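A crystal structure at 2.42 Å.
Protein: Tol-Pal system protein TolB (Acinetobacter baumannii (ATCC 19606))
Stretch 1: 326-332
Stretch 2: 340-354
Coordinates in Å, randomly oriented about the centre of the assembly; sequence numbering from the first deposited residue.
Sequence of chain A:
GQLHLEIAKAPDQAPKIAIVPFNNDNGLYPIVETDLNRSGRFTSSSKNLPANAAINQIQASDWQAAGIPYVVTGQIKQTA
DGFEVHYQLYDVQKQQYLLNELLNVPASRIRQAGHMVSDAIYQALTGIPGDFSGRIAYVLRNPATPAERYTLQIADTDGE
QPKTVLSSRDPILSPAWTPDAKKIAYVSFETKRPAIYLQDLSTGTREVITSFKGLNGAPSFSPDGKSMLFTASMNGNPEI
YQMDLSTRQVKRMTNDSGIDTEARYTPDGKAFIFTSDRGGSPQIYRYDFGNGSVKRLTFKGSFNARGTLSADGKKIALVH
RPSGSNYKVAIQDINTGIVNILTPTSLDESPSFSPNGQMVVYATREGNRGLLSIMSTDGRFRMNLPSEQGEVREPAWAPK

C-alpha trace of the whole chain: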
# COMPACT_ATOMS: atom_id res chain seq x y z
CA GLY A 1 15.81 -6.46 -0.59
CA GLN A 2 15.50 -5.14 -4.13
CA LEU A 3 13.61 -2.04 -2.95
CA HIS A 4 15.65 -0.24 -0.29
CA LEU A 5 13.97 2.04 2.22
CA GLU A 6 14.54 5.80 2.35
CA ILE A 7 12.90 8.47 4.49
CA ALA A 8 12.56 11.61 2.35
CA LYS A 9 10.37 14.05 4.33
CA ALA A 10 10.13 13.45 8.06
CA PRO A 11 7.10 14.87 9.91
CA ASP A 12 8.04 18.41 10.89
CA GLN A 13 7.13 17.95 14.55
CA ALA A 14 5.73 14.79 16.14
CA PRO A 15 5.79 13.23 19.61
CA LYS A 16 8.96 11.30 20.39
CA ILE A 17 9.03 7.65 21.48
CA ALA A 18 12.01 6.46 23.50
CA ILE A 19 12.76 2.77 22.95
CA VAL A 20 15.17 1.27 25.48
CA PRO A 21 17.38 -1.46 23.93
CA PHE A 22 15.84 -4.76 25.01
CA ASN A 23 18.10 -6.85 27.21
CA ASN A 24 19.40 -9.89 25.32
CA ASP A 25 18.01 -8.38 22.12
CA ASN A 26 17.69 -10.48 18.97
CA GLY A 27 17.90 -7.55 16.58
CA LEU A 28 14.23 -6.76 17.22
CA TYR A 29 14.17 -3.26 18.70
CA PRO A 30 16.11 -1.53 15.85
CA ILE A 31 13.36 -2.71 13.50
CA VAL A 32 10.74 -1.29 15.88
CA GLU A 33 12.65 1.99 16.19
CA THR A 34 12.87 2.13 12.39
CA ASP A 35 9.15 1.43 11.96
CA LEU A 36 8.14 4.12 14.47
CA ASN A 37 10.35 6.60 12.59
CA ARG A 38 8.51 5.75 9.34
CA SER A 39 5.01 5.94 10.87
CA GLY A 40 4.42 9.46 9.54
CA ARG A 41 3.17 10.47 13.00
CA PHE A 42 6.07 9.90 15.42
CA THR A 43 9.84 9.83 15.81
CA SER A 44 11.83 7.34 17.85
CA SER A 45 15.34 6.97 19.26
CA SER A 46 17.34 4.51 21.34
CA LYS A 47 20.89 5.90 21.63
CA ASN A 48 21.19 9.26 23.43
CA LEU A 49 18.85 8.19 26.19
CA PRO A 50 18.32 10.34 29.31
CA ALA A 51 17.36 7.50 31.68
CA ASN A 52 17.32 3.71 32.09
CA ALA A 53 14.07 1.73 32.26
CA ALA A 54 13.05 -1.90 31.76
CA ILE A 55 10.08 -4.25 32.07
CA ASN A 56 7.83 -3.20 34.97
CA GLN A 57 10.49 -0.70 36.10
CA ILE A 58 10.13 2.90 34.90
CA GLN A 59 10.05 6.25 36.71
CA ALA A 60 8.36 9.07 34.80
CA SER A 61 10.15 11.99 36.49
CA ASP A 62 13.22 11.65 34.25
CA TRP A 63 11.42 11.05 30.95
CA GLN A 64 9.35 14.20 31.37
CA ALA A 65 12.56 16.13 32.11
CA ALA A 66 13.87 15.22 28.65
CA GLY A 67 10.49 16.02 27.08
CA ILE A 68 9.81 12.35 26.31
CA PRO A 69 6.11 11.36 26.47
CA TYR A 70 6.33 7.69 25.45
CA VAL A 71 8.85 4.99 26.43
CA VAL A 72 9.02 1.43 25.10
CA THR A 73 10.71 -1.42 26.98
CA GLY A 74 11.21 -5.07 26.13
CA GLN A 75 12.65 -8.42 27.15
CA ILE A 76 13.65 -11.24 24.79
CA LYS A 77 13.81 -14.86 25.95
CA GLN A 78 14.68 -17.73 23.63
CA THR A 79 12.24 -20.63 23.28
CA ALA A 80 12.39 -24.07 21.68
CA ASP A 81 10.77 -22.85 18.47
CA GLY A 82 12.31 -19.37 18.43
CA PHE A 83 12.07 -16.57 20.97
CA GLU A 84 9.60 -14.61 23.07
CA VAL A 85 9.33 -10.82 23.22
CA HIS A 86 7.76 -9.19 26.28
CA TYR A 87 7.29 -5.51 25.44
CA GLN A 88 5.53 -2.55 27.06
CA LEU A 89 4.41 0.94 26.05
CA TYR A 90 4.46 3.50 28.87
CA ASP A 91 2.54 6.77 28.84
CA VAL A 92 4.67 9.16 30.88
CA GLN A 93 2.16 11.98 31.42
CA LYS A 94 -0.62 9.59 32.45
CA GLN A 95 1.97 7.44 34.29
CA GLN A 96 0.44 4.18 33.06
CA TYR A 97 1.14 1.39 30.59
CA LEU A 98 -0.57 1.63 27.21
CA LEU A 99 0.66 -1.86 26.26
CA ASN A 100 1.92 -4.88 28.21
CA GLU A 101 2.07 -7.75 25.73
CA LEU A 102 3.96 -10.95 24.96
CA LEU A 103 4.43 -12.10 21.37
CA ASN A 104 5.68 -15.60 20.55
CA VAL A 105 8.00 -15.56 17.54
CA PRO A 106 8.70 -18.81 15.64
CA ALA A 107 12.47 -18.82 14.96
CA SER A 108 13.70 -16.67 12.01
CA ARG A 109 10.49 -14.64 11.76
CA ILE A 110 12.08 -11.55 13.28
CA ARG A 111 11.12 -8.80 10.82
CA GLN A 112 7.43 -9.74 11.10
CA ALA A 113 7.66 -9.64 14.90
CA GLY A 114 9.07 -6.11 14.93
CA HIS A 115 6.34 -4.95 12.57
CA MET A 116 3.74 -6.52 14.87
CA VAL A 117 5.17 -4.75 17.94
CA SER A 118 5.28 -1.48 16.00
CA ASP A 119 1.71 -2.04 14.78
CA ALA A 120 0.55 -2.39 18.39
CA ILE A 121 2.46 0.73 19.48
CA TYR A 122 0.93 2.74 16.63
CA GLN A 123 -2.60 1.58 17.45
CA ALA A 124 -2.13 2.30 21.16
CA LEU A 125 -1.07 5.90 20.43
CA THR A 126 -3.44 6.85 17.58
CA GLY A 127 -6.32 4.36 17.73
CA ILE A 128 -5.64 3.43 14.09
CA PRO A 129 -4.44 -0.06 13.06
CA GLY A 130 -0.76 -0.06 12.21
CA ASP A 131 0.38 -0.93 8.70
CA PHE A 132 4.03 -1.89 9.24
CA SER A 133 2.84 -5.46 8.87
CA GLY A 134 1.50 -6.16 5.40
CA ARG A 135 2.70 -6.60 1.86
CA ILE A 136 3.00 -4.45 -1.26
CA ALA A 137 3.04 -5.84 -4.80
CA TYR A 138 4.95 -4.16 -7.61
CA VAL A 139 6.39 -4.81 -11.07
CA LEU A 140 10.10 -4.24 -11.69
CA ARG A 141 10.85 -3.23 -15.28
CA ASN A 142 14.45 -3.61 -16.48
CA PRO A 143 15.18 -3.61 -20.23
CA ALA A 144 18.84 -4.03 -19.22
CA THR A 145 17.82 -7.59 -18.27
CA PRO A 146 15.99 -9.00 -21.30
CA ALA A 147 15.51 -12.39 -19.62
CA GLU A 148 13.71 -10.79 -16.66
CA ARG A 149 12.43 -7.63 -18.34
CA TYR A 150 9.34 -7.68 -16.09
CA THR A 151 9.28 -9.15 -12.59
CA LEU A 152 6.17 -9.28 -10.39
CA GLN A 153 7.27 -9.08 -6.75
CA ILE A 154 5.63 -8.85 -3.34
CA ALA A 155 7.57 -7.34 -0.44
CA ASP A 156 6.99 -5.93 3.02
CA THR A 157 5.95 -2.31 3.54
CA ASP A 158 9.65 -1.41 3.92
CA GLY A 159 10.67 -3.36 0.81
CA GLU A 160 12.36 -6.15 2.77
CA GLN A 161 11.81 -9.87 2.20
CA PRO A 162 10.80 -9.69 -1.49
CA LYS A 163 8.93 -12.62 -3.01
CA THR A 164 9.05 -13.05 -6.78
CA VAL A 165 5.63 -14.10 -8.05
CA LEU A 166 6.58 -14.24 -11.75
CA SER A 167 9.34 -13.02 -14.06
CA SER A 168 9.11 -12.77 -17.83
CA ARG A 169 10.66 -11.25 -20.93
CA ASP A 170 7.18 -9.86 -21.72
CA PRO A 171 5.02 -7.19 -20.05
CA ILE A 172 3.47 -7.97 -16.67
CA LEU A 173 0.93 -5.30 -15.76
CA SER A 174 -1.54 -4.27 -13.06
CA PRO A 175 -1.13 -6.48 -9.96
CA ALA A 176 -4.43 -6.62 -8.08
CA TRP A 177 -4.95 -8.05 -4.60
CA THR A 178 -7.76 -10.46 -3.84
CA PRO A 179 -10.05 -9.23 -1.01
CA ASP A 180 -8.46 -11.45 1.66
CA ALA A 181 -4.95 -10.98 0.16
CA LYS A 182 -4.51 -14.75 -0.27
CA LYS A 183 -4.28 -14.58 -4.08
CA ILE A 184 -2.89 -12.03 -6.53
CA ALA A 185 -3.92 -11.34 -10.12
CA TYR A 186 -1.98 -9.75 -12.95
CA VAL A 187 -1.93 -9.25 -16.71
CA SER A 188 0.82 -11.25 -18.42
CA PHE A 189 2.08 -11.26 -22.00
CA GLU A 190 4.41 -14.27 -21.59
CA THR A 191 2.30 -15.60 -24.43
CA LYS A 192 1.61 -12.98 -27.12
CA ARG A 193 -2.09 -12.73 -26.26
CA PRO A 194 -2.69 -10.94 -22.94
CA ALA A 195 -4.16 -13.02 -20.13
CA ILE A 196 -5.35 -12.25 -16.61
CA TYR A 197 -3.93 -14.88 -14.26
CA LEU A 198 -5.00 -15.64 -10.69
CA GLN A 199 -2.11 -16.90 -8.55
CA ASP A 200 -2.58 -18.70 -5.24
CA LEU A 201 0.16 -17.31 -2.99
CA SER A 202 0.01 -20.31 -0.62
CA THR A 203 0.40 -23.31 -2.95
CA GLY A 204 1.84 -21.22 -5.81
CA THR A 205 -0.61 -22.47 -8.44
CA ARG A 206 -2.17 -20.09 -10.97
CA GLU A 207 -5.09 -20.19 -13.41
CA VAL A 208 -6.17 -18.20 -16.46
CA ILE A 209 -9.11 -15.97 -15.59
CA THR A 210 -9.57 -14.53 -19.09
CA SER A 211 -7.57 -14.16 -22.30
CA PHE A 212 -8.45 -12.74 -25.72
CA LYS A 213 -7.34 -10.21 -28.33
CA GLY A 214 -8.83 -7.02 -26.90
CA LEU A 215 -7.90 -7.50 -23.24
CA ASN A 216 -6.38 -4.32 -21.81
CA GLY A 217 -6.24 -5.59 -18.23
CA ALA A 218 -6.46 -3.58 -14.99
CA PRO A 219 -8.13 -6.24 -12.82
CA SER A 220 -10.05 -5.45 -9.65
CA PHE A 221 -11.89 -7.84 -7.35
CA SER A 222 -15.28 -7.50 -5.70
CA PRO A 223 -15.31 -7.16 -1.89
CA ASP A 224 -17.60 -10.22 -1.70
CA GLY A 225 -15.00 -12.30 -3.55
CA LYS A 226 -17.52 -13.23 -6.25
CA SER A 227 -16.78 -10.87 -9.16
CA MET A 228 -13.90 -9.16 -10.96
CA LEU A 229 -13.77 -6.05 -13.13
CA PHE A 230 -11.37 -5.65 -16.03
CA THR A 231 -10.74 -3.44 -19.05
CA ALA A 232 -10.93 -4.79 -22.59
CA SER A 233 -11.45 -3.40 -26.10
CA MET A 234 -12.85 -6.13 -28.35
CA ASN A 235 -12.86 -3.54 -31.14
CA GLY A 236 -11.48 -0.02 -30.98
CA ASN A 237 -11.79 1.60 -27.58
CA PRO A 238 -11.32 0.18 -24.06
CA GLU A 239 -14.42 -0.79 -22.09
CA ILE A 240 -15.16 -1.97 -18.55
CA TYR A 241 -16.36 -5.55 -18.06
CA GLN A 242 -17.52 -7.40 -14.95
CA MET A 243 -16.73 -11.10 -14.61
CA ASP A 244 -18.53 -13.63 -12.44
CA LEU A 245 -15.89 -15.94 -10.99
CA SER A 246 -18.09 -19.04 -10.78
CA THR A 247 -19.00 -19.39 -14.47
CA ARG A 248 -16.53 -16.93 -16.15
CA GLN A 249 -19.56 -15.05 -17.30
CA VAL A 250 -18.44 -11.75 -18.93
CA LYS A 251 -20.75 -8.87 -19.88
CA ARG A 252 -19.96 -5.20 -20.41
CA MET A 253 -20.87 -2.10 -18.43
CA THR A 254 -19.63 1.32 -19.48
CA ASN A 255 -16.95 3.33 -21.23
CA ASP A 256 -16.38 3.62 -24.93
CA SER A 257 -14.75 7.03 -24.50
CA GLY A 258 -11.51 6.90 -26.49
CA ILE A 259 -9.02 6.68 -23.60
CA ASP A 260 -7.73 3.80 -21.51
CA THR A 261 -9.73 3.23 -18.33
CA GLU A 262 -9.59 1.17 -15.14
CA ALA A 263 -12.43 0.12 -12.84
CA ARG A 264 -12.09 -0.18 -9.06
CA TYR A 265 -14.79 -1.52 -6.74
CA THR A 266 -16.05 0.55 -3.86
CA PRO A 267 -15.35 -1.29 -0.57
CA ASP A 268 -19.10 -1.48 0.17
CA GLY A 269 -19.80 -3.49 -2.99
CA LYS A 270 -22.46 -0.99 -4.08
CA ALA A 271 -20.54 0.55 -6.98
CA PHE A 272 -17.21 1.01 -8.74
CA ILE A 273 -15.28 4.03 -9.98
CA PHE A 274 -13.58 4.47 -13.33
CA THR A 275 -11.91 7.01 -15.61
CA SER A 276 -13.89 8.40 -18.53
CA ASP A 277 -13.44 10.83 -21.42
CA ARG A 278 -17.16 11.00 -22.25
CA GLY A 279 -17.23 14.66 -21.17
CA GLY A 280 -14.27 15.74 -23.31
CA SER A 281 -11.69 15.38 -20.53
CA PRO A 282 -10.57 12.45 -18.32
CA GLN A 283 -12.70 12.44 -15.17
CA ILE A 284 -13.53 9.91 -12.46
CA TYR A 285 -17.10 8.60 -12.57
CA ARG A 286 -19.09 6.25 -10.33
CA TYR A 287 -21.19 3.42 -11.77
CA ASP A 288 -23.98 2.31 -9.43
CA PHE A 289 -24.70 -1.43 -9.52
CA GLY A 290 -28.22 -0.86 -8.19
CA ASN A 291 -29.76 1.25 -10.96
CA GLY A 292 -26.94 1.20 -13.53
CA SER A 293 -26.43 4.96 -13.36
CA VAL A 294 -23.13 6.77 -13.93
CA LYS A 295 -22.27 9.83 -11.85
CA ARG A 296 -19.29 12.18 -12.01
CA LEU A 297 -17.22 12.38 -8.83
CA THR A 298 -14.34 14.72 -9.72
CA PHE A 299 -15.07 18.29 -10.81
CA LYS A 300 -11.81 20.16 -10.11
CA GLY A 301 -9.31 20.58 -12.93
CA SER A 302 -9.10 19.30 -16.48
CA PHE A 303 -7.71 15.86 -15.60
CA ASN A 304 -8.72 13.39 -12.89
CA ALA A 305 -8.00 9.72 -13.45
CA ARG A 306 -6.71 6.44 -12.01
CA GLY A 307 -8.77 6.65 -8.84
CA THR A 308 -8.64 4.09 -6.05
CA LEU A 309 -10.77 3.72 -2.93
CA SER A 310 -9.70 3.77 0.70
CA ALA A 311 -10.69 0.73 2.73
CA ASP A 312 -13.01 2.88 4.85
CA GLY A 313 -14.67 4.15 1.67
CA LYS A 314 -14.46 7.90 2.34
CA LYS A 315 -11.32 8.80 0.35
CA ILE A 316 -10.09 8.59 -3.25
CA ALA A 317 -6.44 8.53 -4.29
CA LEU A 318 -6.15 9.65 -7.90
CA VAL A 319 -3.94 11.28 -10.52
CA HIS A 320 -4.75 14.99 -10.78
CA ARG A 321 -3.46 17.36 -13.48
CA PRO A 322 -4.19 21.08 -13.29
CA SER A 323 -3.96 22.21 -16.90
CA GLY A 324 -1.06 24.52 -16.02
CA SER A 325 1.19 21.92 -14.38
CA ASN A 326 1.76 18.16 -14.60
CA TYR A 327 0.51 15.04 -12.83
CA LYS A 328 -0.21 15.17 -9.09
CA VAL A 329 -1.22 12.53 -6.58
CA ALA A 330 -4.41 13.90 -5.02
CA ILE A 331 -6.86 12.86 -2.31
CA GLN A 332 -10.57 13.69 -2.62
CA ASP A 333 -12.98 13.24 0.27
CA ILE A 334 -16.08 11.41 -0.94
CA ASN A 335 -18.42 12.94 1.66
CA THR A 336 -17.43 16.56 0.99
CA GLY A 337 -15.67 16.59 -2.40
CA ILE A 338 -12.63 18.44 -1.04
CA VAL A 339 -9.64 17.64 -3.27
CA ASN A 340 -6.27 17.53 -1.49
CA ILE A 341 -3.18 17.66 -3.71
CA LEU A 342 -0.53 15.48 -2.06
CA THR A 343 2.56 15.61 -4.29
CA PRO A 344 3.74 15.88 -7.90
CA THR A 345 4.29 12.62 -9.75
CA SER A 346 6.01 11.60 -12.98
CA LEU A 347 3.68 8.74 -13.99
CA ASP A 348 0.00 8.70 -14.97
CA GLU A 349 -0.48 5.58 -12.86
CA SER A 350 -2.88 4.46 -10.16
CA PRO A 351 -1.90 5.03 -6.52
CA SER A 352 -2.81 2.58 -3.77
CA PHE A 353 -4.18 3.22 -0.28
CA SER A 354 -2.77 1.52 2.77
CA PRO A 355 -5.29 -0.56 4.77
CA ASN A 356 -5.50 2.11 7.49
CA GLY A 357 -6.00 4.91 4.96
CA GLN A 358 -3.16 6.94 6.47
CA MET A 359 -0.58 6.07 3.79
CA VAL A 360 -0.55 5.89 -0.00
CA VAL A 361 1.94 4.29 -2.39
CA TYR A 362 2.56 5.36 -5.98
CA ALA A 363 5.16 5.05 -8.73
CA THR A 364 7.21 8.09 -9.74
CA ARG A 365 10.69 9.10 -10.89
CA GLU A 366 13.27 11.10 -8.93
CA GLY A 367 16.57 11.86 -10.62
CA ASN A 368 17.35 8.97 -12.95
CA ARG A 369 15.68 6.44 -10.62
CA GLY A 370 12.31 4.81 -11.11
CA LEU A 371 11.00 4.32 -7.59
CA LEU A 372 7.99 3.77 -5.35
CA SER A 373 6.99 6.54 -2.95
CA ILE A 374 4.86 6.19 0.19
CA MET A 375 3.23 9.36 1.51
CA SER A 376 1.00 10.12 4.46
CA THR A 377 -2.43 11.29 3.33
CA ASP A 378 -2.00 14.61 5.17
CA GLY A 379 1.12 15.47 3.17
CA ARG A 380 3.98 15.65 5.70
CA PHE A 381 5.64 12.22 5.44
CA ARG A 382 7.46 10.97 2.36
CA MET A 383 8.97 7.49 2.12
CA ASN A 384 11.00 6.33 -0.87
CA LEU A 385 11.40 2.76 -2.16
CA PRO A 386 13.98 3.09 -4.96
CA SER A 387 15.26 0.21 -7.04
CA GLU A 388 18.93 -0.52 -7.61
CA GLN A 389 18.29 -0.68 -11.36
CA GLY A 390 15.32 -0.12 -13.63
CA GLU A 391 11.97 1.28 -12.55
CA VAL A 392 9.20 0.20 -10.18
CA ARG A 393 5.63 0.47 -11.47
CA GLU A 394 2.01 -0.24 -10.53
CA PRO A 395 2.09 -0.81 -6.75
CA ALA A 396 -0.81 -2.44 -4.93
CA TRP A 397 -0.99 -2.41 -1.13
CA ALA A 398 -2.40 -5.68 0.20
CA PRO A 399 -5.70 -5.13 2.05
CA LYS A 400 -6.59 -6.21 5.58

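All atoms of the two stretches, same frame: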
# COMPACT_ATOMS: atom_id res chain seq x y z
N ASN A 326 1.74 19.56 -14.21
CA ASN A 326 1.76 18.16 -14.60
C ASN A 326 1.01 17.29 -13.59
O ASN A 326 0.19 17.80 -12.80
CB ASN A 326 3.22 17.72 -14.78
CG ASN A 326 3.83 18.24 -16.07
OD1 ASN A 326 3.88 19.45 -16.30
ND2 ASN A 326 4.28 17.33 -16.92
N TYR A 327 1.28 15.99 -13.61
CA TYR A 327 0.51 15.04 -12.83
C TYR A 327 0.77 15.21 -11.34
O TYR A 327 1.91 15.44 -10.91
CB TYR A 327 0.84 13.61 -13.25
CG TYR A 327 0.52 13.30 -14.69
CD1 TYR A 327 -0.78 13.39 -15.17
CD2 TYR A 327 1.51 12.93 -15.58
CE1 TYR A 327 -1.09 13.11 -16.49
CE2 TYR A 327 1.22 12.65 -16.91
CZ TYR A 327 -0.08 12.74 -17.35
OH TYR A 327 -0.37 12.46 -18.67
N LYS A 328 -0.29 15.11 -10.54
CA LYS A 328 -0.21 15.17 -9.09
C LYS A 328 -0.98 14.00 -8.50
O LYS A 328 -2.02 13.60 -9.02
CB LYS A 328 -0.77 16.49 -8.54
CG LYS A 328 -0.51 17.71 -9.40
CD LYS A 328 0.79 18.39 -9.02
CE LYS A 328 1.25 19.35 -10.11
NZ LYS A 328 1.86 20.58 -9.54
N VAL A 329 -0.46 13.46 -7.40
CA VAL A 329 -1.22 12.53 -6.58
C VAL A 329 -2.13 13.35 -5.68
O VAL A 329 -1.65 14.21 -4.93
CB VAL A 329 -0.30 11.61 -5.76
CG1 VAL A 329 -1.11 10.71 -4.85
CG2 VAL A 329 0.58 10.79 -6.69
N ALA A 330 -3.43 13.11 -5.75
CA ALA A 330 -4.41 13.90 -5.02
C ALA A 330 -5.33 12.98 -4.23
O ALA A 330 -5.52 11.81 -4.55
CB ALA A 330 -5.23 14.79 -5.95
N ILE A 331 -5.92 13.55 -3.18
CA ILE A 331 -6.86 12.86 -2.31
C ILE A 331 -8.15 13.67 -2.28
O ILE A 331 -8.13 14.85 -1.89
CB ILE A 331 -6.31 12.66 -0.89
CG1 ILE A 331 -4.96 11.94 -0.93
CG2 ILE A 331 -7.30 11.89 -0.03
CD1 ILE A 331 -5.02 10.57 -1.56
N GLN A 332 -9.25 13.06 -2.68
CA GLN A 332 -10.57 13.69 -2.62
C GLN A 332 -11.42 12.99 -1.57
O GLN A 332 -11.51 11.76 -1.56
CB GLN A 332 -11.28 13.65 -3.97
CG GLN A 332 -12.61 14.39 -3.98
CD GLN A 332 -13.35 14.27 -5.29
OE1 GLN A 332 -13.02 14.94 -6.27
NE2 GLN A 332 -14.37 13.42 -5.32
N ASN A 340 -7.53 17.22 -2.15
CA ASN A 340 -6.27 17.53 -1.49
C ASN A 340 -5.13 17.05 -2.39
O ASN A 340 -4.96 15.85 -2.60
CB ASN A 340 -6.19 16.87 -0.12
CG ASN A 340 -4.80 16.95 0.50
OD1 ASN A 340 -4.01 17.84 0.16
ND2 ASN A 340 -4.50 16.03 1.41
N ILE A 341 -4.35 18.00 -2.91
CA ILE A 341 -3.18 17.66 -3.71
C ILE A 341 -2.06 17.25 -2.76
O ILE A 341 -1.68 18.01 -1.86
CB ILE A 341 -2.75 18.84 -4.59
CG1 ILE A 341 -3.82 19.14 -5.64
CG2 ILE A 341 -1.41 18.54 -5.25
CD1 ILE A 341 -3.31 19.84 -6.88
N LEU A 342 -1.54 16.04 -2.96
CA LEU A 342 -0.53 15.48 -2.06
C LEU A 342 0.89 15.78 -2.51
O LEU A 342 1.71 16.25 -1.72
CB LEU A 342 -0.73 13.96 -1.94
CG LEU A 342 -0.50 13.32 -0.57
CD1 LEU A 342 -1.08 14.19 0.53
CD2 LEU A 342 -1.12 11.93 -0.54
N THR A 343 1.19 15.52 -3.79
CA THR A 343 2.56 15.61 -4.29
C THR A 343 2.57 15.56 -5.81
O THR A 343 1.64 15.00 -6.42
CB THR A 343 3.40 14.46 -3.72
OG1 THR A 343 4.73 14.52 -4.26
CG2 THR A 343 2.77 13.12 -4.07
N PRO A 344 3.57 16.13 -6.47
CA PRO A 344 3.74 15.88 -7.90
C PRO A 344 4.20 14.45 -8.15
O PRO A 344 4.79 13.80 -7.28
CB PRO A 344 4.82 16.89 -8.33
CG PRO A 344 5.04 17.79 -7.16
CD PRO A 344 4.54 17.11 -5.94
N THR A 345 3.90 13.96 -9.35
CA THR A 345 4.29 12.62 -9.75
C THR A 345 4.65 12.62 -11.23
O THR A 345 4.16 13.46 -12.00
CB THR A 345 3.19 11.59 -9.47
OG1 THR A 345 3.60 10.30 -9.94
CG2 THR A 345 1.89 12.00 -10.16
N SER A 346 5.50 11.68 -11.62
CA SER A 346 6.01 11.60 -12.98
C SER A 346 5.26 10.60 -13.84
O SER A 346 5.51 10.54 -15.05
CB SER A 346 7.50 11.24 -12.97
OG SER A 346 8.24 12.13 -12.16
N LEU A 347 4.34 9.82 -13.27
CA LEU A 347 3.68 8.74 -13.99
C LEU A 347 2.17 8.85 -13.84
O LEU A 347 1.67 9.01 -12.72
CB LEU A 347 4.16 7.37 -13.48
CG LEU A 347 5.65 7.10 -13.64
CD1 LEU A 347 6.04 5.80 -12.95
CD2 LEU A 347 6.03 7.07 -15.11
N ASP A 348 1.46 8.77 -14.97
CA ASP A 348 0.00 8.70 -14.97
C ASP A 348 -0.38 7.26 -14.64
O ASP A 348 -0.72 6.45 -15.50
CB ASP A 348 -0.55 9.15 -16.32
CG ASP A 348 -2.06 9.02 -16.40
OD1 ASP A 348 -2.74 9.27 -15.39
OD2 ASP A 348 -2.56 8.67 -17.49
N GLU A 349 -0.33 6.95 -13.34
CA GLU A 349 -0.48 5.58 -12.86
C GLU A 349 -1.25 5.59 -11.55
O GLU A 349 -1.17 6.54 -10.77
CB GLU A 349 0.89 4.91 -12.69
CG GLU A 349 0.85 3.41 -12.49
CD GLU A 349 2.10 2.73 -13.02
OE1 GLU A 349 2.24 2.62 -14.25
OE2 GLU A 349 2.95 2.33 -12.20
N SER A 350 -1.99 4.52 -11.31
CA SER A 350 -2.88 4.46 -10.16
C SER A 350 -2.10 4.41 -8.86
O SER A 350 -1.13 3.65 -8.75
CB SER A 350 -3.80 3.24 -10.27
OG SER A 350 -5.03 3.48 -9.62
N PRO A 351 -2.47 5.20 -7.86
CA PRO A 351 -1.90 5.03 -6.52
C PRO A 351 -2.62 3.89 -5.80
O PRO A 351 -3.50 3.23 -6.35
CB PRO A 351 -2.17 6.38 -5.84
CG PRO A 351 -2.98 7.21 -6.82
CD PRO A 351 -3.44 6.30 -7.92
N SER A 352 -2.22 3.66 -4.55
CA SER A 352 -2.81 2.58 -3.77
C SER A 352 -2.83 2.97 -2.30
O SER A 352 -1.79 3.33 -1.73
CB SER A 352 -2.03 1.27 -3.96
OG SER A 352 -2.84 0.15 -3.64
N PHE A 353 -4.01 2.89 -1.69
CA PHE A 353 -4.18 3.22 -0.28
C PHE A 353 -3.66 2.10 0.61
O PHE A 353 -3.76 0.92 0.29
CB PHE A 353 -5.65 3.48 0.03
CG PHE A 353 -6.04 4.93 0.01
CD1 PHE A 353 -5.49 5.82 0.92
CD2 PHE A 353 -6.97 5.39 -0.90
CE1 PHE A 353 -5.85 7.16 0.90
CE2 PHE A 353 -7.34 6.72 -0.92
CZ PHE A 353 -6.78 7.61 -0.01
N SER A 354 -3.09 2.50 1.75
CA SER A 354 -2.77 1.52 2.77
C SER A 354 -4.04 1.11 3.51
O SER A 354 -5.01 1.86 3.55
CB SER A 354 -1.75 2.09 3.76
OG SER A 354 -2.31 3.14 4.53

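The two stretches meet as antiparallel neighbours in one β-sheet, together burying 793 Å². Val329, Ile331 and Tyr327 account for most of the surface covered on the first stretch.

Val329 sits at an irregularity in the ladder. Its N donates to Thr343 O at 2.8 Å, while its carbonyl receives two amides, Leu342 N to Val329 O at 2.7 Å and a weak bond from Thr343 N to Val329 O at 3.3 Å. One carbonyl facing two successive amides is the signature of a β-bulge, and the register slips by one residue between Val329 and Ala330: Val329 pairs with Thr343, but Ala330 pairs with Ile341. Leu342, the extra residue, departs from extended geometry with phi/psi of -92/-50°. The valine side chain packs against Thr343, with Val329 CB 3.8 Å from Thr343 CG2, and also reaches Thr345 and the ring of Pro351.

Beyond the bulge, Ile331 restores a regular pair with Asn340 through two short bonds, Ile331 N to Asn340 O at 2.6 Å and Asn340 N to Ile331 O at 2.5 Å. Its side chain lies on the same face of the sheet as that of Val329. There Ile331 CG1 lies 3.9 Å from Leu342 CD2 and Ile331 CD1 is 3.8 Å from Phe353 CZ, an apolar cluster that ties the hairpin to the later strand.

At the other end, Tyr327 O accepts from Thr345 N at 2.9 Å, extending the backbone pairing past Lys328 and Pro344. Tyr327 CB touches Thr345 CG2 at 3.6 Å, and the aromatic ring is covered on one face by Asp348, whose CB lies 4.0 Å from the centroid of the Tyr327 ring in a CH-π contact. The aspartate thus contributes its methylene here.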